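Local coordinates for outer membrane lipoprotein carrier protein LolA (Thermus thermophilus, PDB 2YZY) that is of unknown function but has a LolA-like fold and probably carries lipoproteins or similar lipid cargo toward the outer membrane, at residues A[148-151]-A[156-159]; A[115-120]-A[144-149]; A[9-14]-A[131-136]. All blocks are in the same frame, centred on the assembly; numbering follows the deposited sequence.

Interaction 1: A[148-151]-A[156-159]; sequences LYIL and RPLR
Y149 and I150 pair with R159 and P157 in an antiparallel beta hairpin that joins strands 145-151 and 156-163 of the LolA-like fold. The register slips by one residue between the two pairs, which makes a beta bulge. Backbone hydrogen bonds come first. Y149 uses both its peptide groups: its N bonds almost straight to R159 O (3.0 Å, 171° at the hydrogen), while its O accepts L158 N at 2.8 Å. L158 and R159 thus share one partner across the hairpin. Nearer the turn, L151 N reaches R156 O at 2.9 Å. P157 has no N-H to give, and it suits the non-hydrogen-bonded place opposite I150; its CA still makes a C-H...O contact with Y149 O.

Apolar packing differs on the two faces. On the face of I150 and P157, I150 CD1 lies against P157 CA at 3.7 Å, and V15 of helix 7-18 covers both residues. On the face of Y149 and L151, L158 CD1 closes on L151 CB at 3.7 Å; L125 of strand 116-125 also packs on L158 and on Y149.

Both arginines lie on this second face. R156 lies side by side with L151, whose CD2 meets the guanidinium at NE; R159 offers its aliphatic chain. It leaves the backbone fully extended (chi1 -173°), alongside the tyrosine and pointing the same way, so that its charged end carries on to a salt bridge with D172 while its CB rests 3.7 Å from Y149 CD2.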
loop_
_atom_site.group_PDB
_atom_site.type_symbol
_atom_site.label_atom_id
_atom_site.label_comp_id
_atom_site.label_asym_id
_atom_site.label_seq_id
_atom_site.Cartn_x
_atom_site.Cartn_y
_atom_site.Cartn_z
ATOM N N LEU A 148 0.329 -10.614 7.313
ATOM C CA LEU A 148 1.144 -9.435 7.048
ATOM C C LEU A 148 2.585 -9.818 7.354
ATOM O O LEU A 148 2.900 -10.220 8.471
ATOM C CB LEU A 148 0.717 -8.260 7.936
ATOM C CG LEU A 148 1.580 -6.991 7.837
ATOM C CD1 LEU A 148 1.618 -6.497 6.395
ATOM C CD2 LEU A 148 1.017 -5.907 8.749
ATOM N N TYR A 149 3.451 -9.705 6.353
ATOM C CA TYR A 149 4.859 -10.054 6.507
ATOM C C TYR A 149 5.714 -8.800 6.607
ATOM O O TYR A 149 5.646 -7.918 5.745
ATOM C CB TYR A 149 5.297 -10.916 5.322
ATOM C CG TYR A 149 4.549 -12.226 5.247
ATOM C CD1 TYR A 149 5.025 -13.361 5.902
ATOM C CD2 TYR A 149 3.343 -12.323 4.557
ATOM C CE1 TYR A 149 4.316 -14.563 5.870
ATOM C CE2 TYR A 149 2.626 -13.518 4.518
ATOM C CZ TYR A 149 3.121 -14.633 5.178
ATOM O OH TYR A 149 2.420 -15.816 5.146
ATOM N N ILE A 150 6.515 -8.734 7.669
ATOM C CA ILE A 150 7.379 -7.587 7.936
ATOM C C ILE A 150 8.852 -7.986 7.978
ATOM O O ILE A 150 9.244 -8.864 8.750
ATOM C CB ILE A 150 7.025 -6.943 9.300
ATOM C CG1 ILE A 150 5.536 -6.577 9.344
ATOM C CG2 ILE A 150 7.913 -5.725 9.552
ATOM C CD1 ILE A 150 5.100 -5.562 8.290
ATOM N N LEU A 151 9.666 -7.337 7.147
ATOM C CA LEU A 151 11.101 -7.609 7.109
ATOM C C LEU A 151 11.678 -7.259 8.484
ATOM O O LEU A 151 11.398 -6.192 9.025
ATOM C CB LEU A 151 11.770 -6.753 6.024
ATOM C CG LEU A 151 13.278 -6.929 5.811
ATOM C CD1 LEU A 151 13.574 -8.343 5.349
ATOM C CD2 LEU A 151 13.768 -5.929 4.771
ATOM N N ARG A 156 9.697 -3.102 7.567
ATOM C CA ARG A 156 8.820 -2.575 6.529
ATOM C C ARG A 156 8.012 -3.748 5.981
ATOM O O ARG A 156 8.447 -4.899 6.052
ATOM C CB ARG A 156 9.635 -1.911 5.413
ATOM C CG ARG A 156 10.522 -2.840 4.601
ATOM C CD ARG A 156 11.463 -2.028 3.711
ATOM N NE ARG A 156 12.307 -2.865 2.863
ATOM C CZ ARG A 156 11.880 -3.528 1.791
ATOM N NH1 ARG A 156 10.609 -3.456 1.421
ATOM N NH2 ARG A 156 12.729 -4.269 1.088
ATOM N N PRO A 157 6.816 -3.472 5.440
ATOM C CA PRO A 157 5.958 -4.525 4.892
ATOM C C PRO A 157 6.509 -5.144 3.617
ATOM O O PRO A 157 7.053 -4.452 2.756
ATOM C CB PRO A 157 4.628 -3.808 4.639
ATOM C CG PRO A 157 4.704 -2.572 5.505
ATOM C CD PRO A 157 6.139 -2.167 5.379
ATOM N N LEU A 158 6.361 -6.457 3.498
ATOM C CA LEU A 158 6.832 -7.155 2.314
ATOM C C LEU A 158 5.691 -7.829 1.573
ATOM O O LEU A 158 5.767 -8.026 0.358
ATOM C CB LEU A 158 7.854 -8.231 2.689
ATOM C CG LEU A 158 9.211 -7.794 3.231
ATOM C CD1 LEU A 158 10.022 -9.027 3.611
ATOM C CD2 LEU A 158 9.938 -6.978 2.175
ATOM N N ARG A 159 4.631 -8.174 2.298
ATOM C CA ARG A 159 3.526 -8.893 1.679
ATOM C C ARG A 159 2.243 -8.852 2.504
ATOM O O ARG A 159 2.280 -8.928 3.732
ATOM C CB ARG A 159 3.961 -10.351 1.476
ATOM C CG ARG A 159 3.016 -11.231 0.685
ATOM C CD ARG A 159 3.564 -12.649 0.657
ATOM N NE ARG A 159 2.823 -13.528 -0.240
ATOM C CZ ARG A 159 3.083 -14.824 -0.377
ATOM N NH1 ARG A 159 4.062 -15.380 0.325
ATOM N NH2 ARG A 159 2.366 -15.563 -1.215
#

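Interaction 2: A[115-120]-A[144-149]; sequences VDLRLE and AAMELY. With MPD ((4S)-2-methyl-2,4-pentanediol), chain C.
V115 and L117 reach M146 and L148 over one face of the antiparallel LolA-like sheet, although strand 128-136 runs between strands 116-125 and 145-151. No hydrogen bond links the two segments directly, and the contact is made by side chains alone. G135 of the middle strand, lacking a side chain, lets V115 CG1 and L117 CD2 lie above its CA and meet the methionine.

M146 is the flexible filler. Its CG sits between the backbone N and the carbonyl carbon (chi1 73°), which raises the thioether from the strand, toward V115; V115 straddles the bend, with CG2 3.6 Å from M146 SD and CG1 nearer M146 CG. L117 meets M146 at about a right angle, its CD2 4.0 Å from M146 CG. The other branch turns to L148, again nearly perpendicular, with L117 CD1 3.9 Å from L148 CD2. A leucine suits this place because its fork serves two neighbours at once.

E147 points to the opposite face. At the end of an extended chain, its carboxylate takes Y149 OH on OE1 at 2.6 Å, from well above the carboxylate plane, and a bound 2-methyl-2,4-pentanediol, probably from the crystallisation liquor, gives its O2 hydroxyl to OE2 at 2.6 Å. With an alanine in place of E147, the Y149 hydroxyl would probably lose this acceptor, and the diol O2 one of its partners. K132 also bonds the diol and forms a salt bridge with E120, so its positive charge may ease the presence of two carboxylates, with E120 OE1 6.9 Å from E147 OE2. From strand 116-125, E120 OE2 accepts the diol's second hydroxyl, O4, at 2.7 Å.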
loop_
_atom_site.group_PDB
_atom_site.type_symbol
_atom_site.label_atom_id
_atom_site.label_comp_id
_atom_site.label_asym_id
_atom_site.label_seq_id
_atom_site.Cartn_x
_atom_site.Cartn_y
_atom_site.Cartn_z
ATOM N N VAL A 115 -7.572 -4.752 11.807
ATOM C CA VAL A 115 -7.513 -6.189 12.041
ATOM C C VAL A 115 -6.778 -6.489 13.342
ATOM O O VAL A 115 -5.779 -5.845 13.664
ATOM C CB VAL A 115 -6.786 -6.914 10.887
ATOM C CG1 VAL A 115 -6.725 -8.410 11.164
ATOM C CG2 VAL A 115 -7.503 -6.648 9.575
ATOM N N ASP A 116 -7.282 -7.467 14.088
ATOM C CA ASP A 116 -6.663 -7.857 15.348
ATOM C C ASP A 116 -5.433 -8.701 15.033
ATOM O O ASP A 116 -5.458 -9.926 15.156
ATOM C CB ASP A 116 -7.653 -8.659 16.196
ATOM C CG ASP A 116 -7.105 -8.998 17.568
ATOM O OD1 ASP A 116 -6.099 -9.734 17.644
ATOM O OD2 ASP A 116 -7.680 -8.528 18.573
ATOM N N LEU A 117 -4.361 -8.034 14.619
ATOM C CA LEU A 117 -3.122 -8.712 14.265
ATOM C C LEU A 117 -2.363 -9.263 15.462
ATOM O O LEU A 117 -2.297 -8.637 16.521
ATOM C CB LEU A 117 -2.209 -7.767 13.481
ATOM C CG LEU A 117 -2.673 -7.375 12.077
ATOM C CD1 LEU A 117 -1.718 -6.347 11.492
ATOM C CD2 LEU A 117 -2.734 -8.614 11.196
ATOM N N ARG A 118 -1.787 -10.444 15.273
ATOM C CA ARG A 118 -1.011 -11.119 16.304
ATOM C C ARG A 118 0.239 -11.701 15.651
ATOM O O ARG A 118 0.199 -12.136 14.499
ATOM C CB ARG A 118 -1.825 -12.255 16.922
ATOM C CG ARG A 118 -3.170 -11.837 17.493
ATOM C CD ARG A 118 -3.015 -11.028 18.767
ATOM N NE ARG A 118 -4.311 -10.686 19.347
ATOM C CZ ARG A 118 -5.217 -11.579 19.738
ATOM N NH1 ARG A 118 -4.973 -12.877 19.614
ATOM N NH2 ARG A 118 -6.371 -11.172 20.250
ATOM N N LEU A 119 1.347 -11.706 16.382
ATOM C CA LEU A 119 2.587 -12.260 15.854
ATOM C C LEU A 119 2.543 -13.781 15.929
ATOM O O LEU A 119 2.422 -14.352 17.015
ATOM C CB LEU A 119 3.788 -11.750 16.654
ATOM C CG LEU A 119 5.135 -12.396 16.314
ATOM C CD1 LEU A 119 5.516 -12.073 14.871
ATOM C CD2 LEU A 119 6.203 -11.890 17.273
ATOM N N GLU A 120 2.629 -14.444 14.779
ATOM C CA GLU A 120 2.608 -15.900 14.774
ATOM C C GLU A 120 4.023 -16.453 14.881
ATOM O O GLU A 120 4.252 -17.480 15.522
ATOM C CB GLU A 120 1.954 -16.442 13.502
ATOM C CG GLU A 120 1.722 -17.943 13.571
ATOM C CD GLU A 120 1.233 -18.530 12.271
ATOM O OE1 GLU A 120 2.033 -18.594 11.315
ATOM O OE2 GLU A 120 0.050 -18.922 12.205
ATOM N N ALA A 144 -11.945 -12.891 5.685
ATOM C CA ALA A 144 -12.003 -13.534 6.993
ATOM C C ALA A 144 -10.738 -13.352 7.820
ATOM O O ALA A 144 -10.800 -13.233 9.045
ATOM C CB ALA A 144 -12.299 -15.020 6.823
ATOM N N ALA A 145 -9.589 -13.330 7.154
ATOM C CA ALA A 145 -8.323 -13.177 7.856
ATOM C C ALA A 145 -7.236 -12.667 6.924
ATOM O O ALA A 145 -7.409 -12.647 5.705
ATOM C CB ALA A 145 -7.903 -14.511 8.462
ATOM N N MET A 146 -6.115 -12.256 7.503
ATOM C CA MET A 146 -5.012 -11.753 6.704
ATOM C C MET A 146 -3.659 -12.115 7.288
ATOM O O MET A 146 -3.531 -12.424 8.477
ATOM C CB MET A 146 -5.102 -10.232 6.568
ATOM C CG MET A 146 -4.739 -9.471 7.832
ATOM S SD MET A 146 -4.727 -7.681 7.594
ATOM C CE MET A 146 -3.156 -7.446 6.793
ATOM N N GLU A 147 -2.655 -12.086 6.422
ATOM C CA GLU A 147 -1.279 -12.357 6.802
ATOM C C GLU A 147 -0.514 -11.102 6.411
ATOM O O GLU A 147 -0.705 -10.574 5.314
ATOM C CB GLU A 147 -0.724 -13.557 6.026
ATOM C CG GLU A 147 -1.485 -14.857 6.254
ATOM C CD GLU A 147 -0.998 -15.991 5.369
ATOM O OE1 GLU A 147 -0.144 -15.752 4.487
ATOM O OE2 GLU A 147 -1.476 -17.130 5.551
ATOM N N LEU A 148 0.329 -10.614 7.313
ATOM C CA LEU A 148 1.144 -9.435 7.048
ATOM C C LEU A 148 2.585 -9.818 7.354
ATOM O O LEU A 148 2.900 -10.220 8.471
ATOM C CB LEU A 148 0.717 -8.260 7.936
ATOM C CG LEU A 148 1.580 -6.991 7.837
ATOM C CD1 LEU A 148 1.618 -6.497 6.395
ATOM C CD2 LEU A 148 1.017 -5.907 8.749
ATOM N N TYR A 149 3.451 -9.705 6.353
ATOM C CA TYR A 149 4.859 -10.054 6.507
ATOM C C TYR A 149 5.714 -8.800 6.607
ATOM O O TYR A 149 5.646 -7.918 5.745
ATOM C CB TYR A 149 5.297 -10.916 5.322
ATOM C CG TYR A 149 4.549 -12.226 5.247
ATOM C CD1 TYR A 149 5.025 -13.361 5.902
ATOM C CD2 TYR A 149 3.343 -12.323 4.557
ATOM C CE1 TYR A 149 4.316 -14.563 5.870
ATOM C CE2 TYR A 149 2.626 -13.518 4.518
ATOM C CZ TYR A 149 3.121 -14.633 5.178
ATOM O OH TYR A 149 2.420 -15.816 5.146
HETATM C C1 MPD C . -3.709 -19.357 7.464
HETATM C C2 MPD C . -2.951 -18.465 8.453
HETATM O O2 MPD C . -1.632 -18.214 7.961
HETATM C CM MPD C . -3.697 -17.144 8.621
HETATM C C3 MPD C . -2.853 -19.165 9.811
HETATM C C4 MPD C . -2.166 -20.502 10.103
HETATM O O4 MPD C . -0.748 -20.347 10.008
HETATM C C5 MPD C . -2.543 -20.978 11.505
#

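Interaction 3: A[9-14]-A[131-136]; sequences QEILDR and WKLVGR
Helix 9-14 lies across strand 131-136, coming nearest where the CA atoms of I11 and W131 are 8.5 Å apart; the two axes pass at 10.6 Å with their directions 120° apart. That spacing leaves room for one layer of interlocking side chains, and the closest contacts across it are all apolar.

I11 carries most of it. With CG1 beside the backbone N (chi1 -65°) and the chain then extended, its CD1 comes down over the face of the W131 indole, 3.7 Å from the centroid of the five-membered ring and only 17° off the ring normal, a CH-pi contact. I11 CG2 stands at the rim, 3.5 Å from W131 CE3. A beta-branched residue suits this place, since one arm can lie over the face while the other meets the rim. The same I11 CD1 also touches L133 CD2 at 3.9 Å, bridging two residues that project from one side of the strand. L12 extends the apolar strip more loosely, its CD2 4.1 Å from L133 CD1.

On the far side of the helix, Q9 NE2 donates to D13 OD1 at 2.9 Å, one turn on, meeting the carboxylate from above its plane. Separately, a long salt bridge runs along the helix from R14 to E10. Within the sheet, I150 and L119, from the strands flanking 128-136, complete the bed for I11 and W131. An amphipathic helix laid on the apolar face of an antiparallel sheet is consistent with the LolA-like fold, as in LolA, where helices form a lid over a curved antiparallel sheet.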
loop_
_atom_site.group_PDB
_atom_site.type_symbol
_atom_site.label_atom_id
_atom_site.label_comp_id
_atom_site.label_asym_id
_atom_site.label_seq_id
_atom_site.Cartn_x
_atom_site.Cartn_y
_atom_site.Cartn_z
ATOM N N GLN A 9 1.925 -5.232 17.892
ATOM C CA GLN A 9 1.894 -3.783 18.038
ATOM C C GLN A 9 3.308 -3.216 18.071
ATOM O O GLN A 9 3.585 -2.184 17.462
ATOM C CB GLN A 9 1.152 -3.397 19.320
ATOM C CG GLN A 9 0.970 -1.900 19.497
ATOM C CD GLN A 9 0.268 -1.261 18.314
ATOM O OE1 GLN A 9 -0.856 -1.629 17.970
ATOM N NE2 GLN A 9 0.930 -0.298 17.684
ATOM N N GLU A 10 4.203 -3.899 18.779
ATOM C CA GLU A 10 5.589 -3.459 18.880
ATOM C C GLU A 10 6.246 -3.426 17.507
ATOM O O GLU A 10 6.988 -2.499 17.180
ATOM C CB GLU A 10 6.382 -4.396 19.793
ATOM C CG GLU A 10 7.872 -4.093 19.826
ATOM C CD GLU A 10 8.648 -5.057 20.701
ATOM O OE1 GLU A 10 8.579 -6.279 20.450
ATOM O OE2 GLU A 10 9.330 -4.592 21.638
ATOM N N ILE A 11 5.974 -4.453 16.709
ATOM C CA ILE A 11 6.537 -4.549 15.370
ATOM C C ILE A 11 6.004 -3.432 14.482
ATOM O O ILE A 11 6.767 -2.779 13.765
ATOM C CB ILE A 11 6.206 -5.917 14.740
ATOM C CG1 ILE A 11 6.901 -7.024 15.537
ATOM C CG2 ILE A 11 6.633 -5.945 13.281
ATOM C CD1 ILE A 11 6.563 -8.422 15.081
ATOM N N LEU A 12 4.696 -3.210 14.533
ATOM C CA LEU A 12 4.082 -2.161 13.734
ATOM C C LEU A 12 4.658 -0.807 14.131
ATOM O O LEU A 12 4.877 0.053 13.280
ATOM C CB LEU A 12 2.562 -2.163 13.920
ATOM C CG LEU A 12 1.827 -3.409 13.415
ATOM C CD1 LEU A 12 0.330 -3.244 13.639
ATOM C CD2 LEU A 12 2.124 -3.615 11.936
ATOM N N ASP A 13 4.912 -0.623 15.425
ATOM C CA ASP A 13 5.476 0.634 15.907
ATOM C C ASP A 13 6.871 0.844 15.327
ATOM O O ASP A 13 7.237 1.962 14.969
ATOM C CB ASP A 13 5.547 0.653 17.439
ATOM C CG ASP A 13 4.176 0.605 18.088
ATOM O OD1 ASP A 13 3.273 1.335 17.628
ATOM O OD2 ASP A 13 4.002 -0.155 19.066
ATOM N N ARG A 14 7.644 -0.234 15.237
ATOM C CA ARG A 14 8.994 -0.167 14.686
ATOM C C ARG A 14 8.938 0.230 13.213
ATOM O O ARG A 14 9.768 1.003 12.733
ATOM C CB ARG A 14 9.697 -1.519 14.821
ATOM C CG ARG A 14 10.004 -1.933 16.253
ATOM C CD ARG A 14 10.671 -3.302 16.293
ATOM N NE ARG A 14 11.036 -3.700 17.650
ATOM C CZ ARG A 14 11.932 -3.066 18.400
ATOM N NH1 ARG A 14 12.564 -1.999 17.927
ATOM N NH2 ARG A 14 12.196 -3.496 19.626
ATOM N N TRP A 131 8.854 -11.291 9.964
ATOM C CA TRP A 131 7.864 -11.656 10.965
ATOM C C TRP A 131 6.565 -11.906 10.216
ATOM O O TRP A 131 6.235 -11.170 9.283
ATOM C CB TRP A 131 7.621 -10.510 11.948
ATOM C CG TRP A 131 8.720 -10.255 12.919
ATOM C CD1 TRP A 131 9.165 -11.098 13.898
ATOM C CD2 TRP A 131 9.476 -9.047 13.053
ATOM N NE1 TRP A 131 10.149 -10.486 14.637
ATOM C CE2 TRP A 131 10.360 -9.226 14.141
ATOM C CE3 TRP A 131 9.491 -7.828 12.362
ATOM C CZ2 TRP A 131 11.252 -8.230 14.555
ATOM C CZ3 TRP A 131 10.379 -6.835 12.775
ATOM C CH2 TRP A 131 11.247 -7.046 13.863
ATOM N N LYS A 132 5.840 -12.945 10.609
ATOM C CA LYS A 132 4.555 -13.241 9.993
ATOM C C LYS A 132 3.475 -12.882 11.006
ATOM O O LYS A 132 3.380 -13.504 12.066
ATOM C CB LYS A 132 4.426 -14.725 9.631
ATOM C CG LYS A 132 3.043 -15.092 9.072
ATOM C CD LYS A 132 2.853 -16.603 8.937
ATOM C CE LYS A 132 1.454 -16.945 8.439
ATOM N NZ LYS A 132 1.122 -18.388 8.656
ATOM N N LEU A 133 2.682 -11.862 10.695
ATOM C CA LEU A 133 1.602 -11.449 11.578
ATOM C C LEU A 133 0.301 -11.991 11.004
ATOM O O LEU A 133 0.118 -12.033 9.788
ATOM C CB LEU A 133 1.526 -9.923 11.668
ATOM C CG LEU A 133 2.782 -9.154 12.091
ATOM C CD1 LEU A 133 2.454 -7.663 12.145
ATOM C CD2 LEU A 133 3.268 -9.642 13.445
ATOM N N VAL A 134 -0.600 -12.420 11.880
ATOM C CA VAL A 134 -1.876 -12.957 11.439
ATOM C C VAL A 134 -3.010 -12.338 12.243
ATOM O O VAL A 134 -2.832 -11.980 13.405
ATOM C CB VAL A 134 -1.912 -14.498 11.586
ATOM C CG1 VAL A 134 -0.878 -15.125 10.667
ATOM C CG2 VAL A 134 -1.636 -14.898 13.026
ATOM N N GLY A 135 -4.172 -12.206 11.615
ATOM C CA GLY A 135 -5.311 -11.625 12.302
ATOM C C GLY A 135 -6.631 -11.976 11.648
ATOM O O GLY A 135 -6.712 -12.126 10.431
ATOM N N ARG A 136 -7.670 -12.109 12.465
ATOM C CA ARG A 136 -8.995 -12.443 11.961
ATOM C C ARG A 136 -9.786 -11.165 11.715
ATOM O O ARG A 136 -9.545 -10.143 12.357
ATOM C CB ARG A 136 -9.732 -13.322 12.974
ATOM C CG ARG A 136 -11.025 -13.924 12.454
ATOM C CD ARG A 136 -11.742 -14.751 13.518
ATOM N NE ARG A 136 -10.900 -15.807 14.079
ATOM C CZ ARG A 136 -10.028 -15.629 15.068
ATOM N NH1 ARG A 136 -9.877 -14.433 15.621
ATOM N NH2 ARG A 136 -9.304 -16.652 15.504
#

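How the interactions relate
From the N terminus, interaction 3 opens first, on helix 7-18, and closes the longest loop, with 116 residues between its segments. Interaction 2 starts inside that loop at 115-120 and ends beyond it at 144-149, so the two cross: strand 128-136, which receives the helix, is also the strand that the side chains of interaction 2 reach over. Interaction 1 follows in series after interaction 3, beginning on the residues L148 and Y149 where interaction 2 ends, and closes a tight hairpin after four residues. Backbone bonds between L133 and L148 and between V134 and R118 join the strands. Together the contacts tie strands 116-125, 128-136, 145-151 and 156-163 to the N-terminal helix.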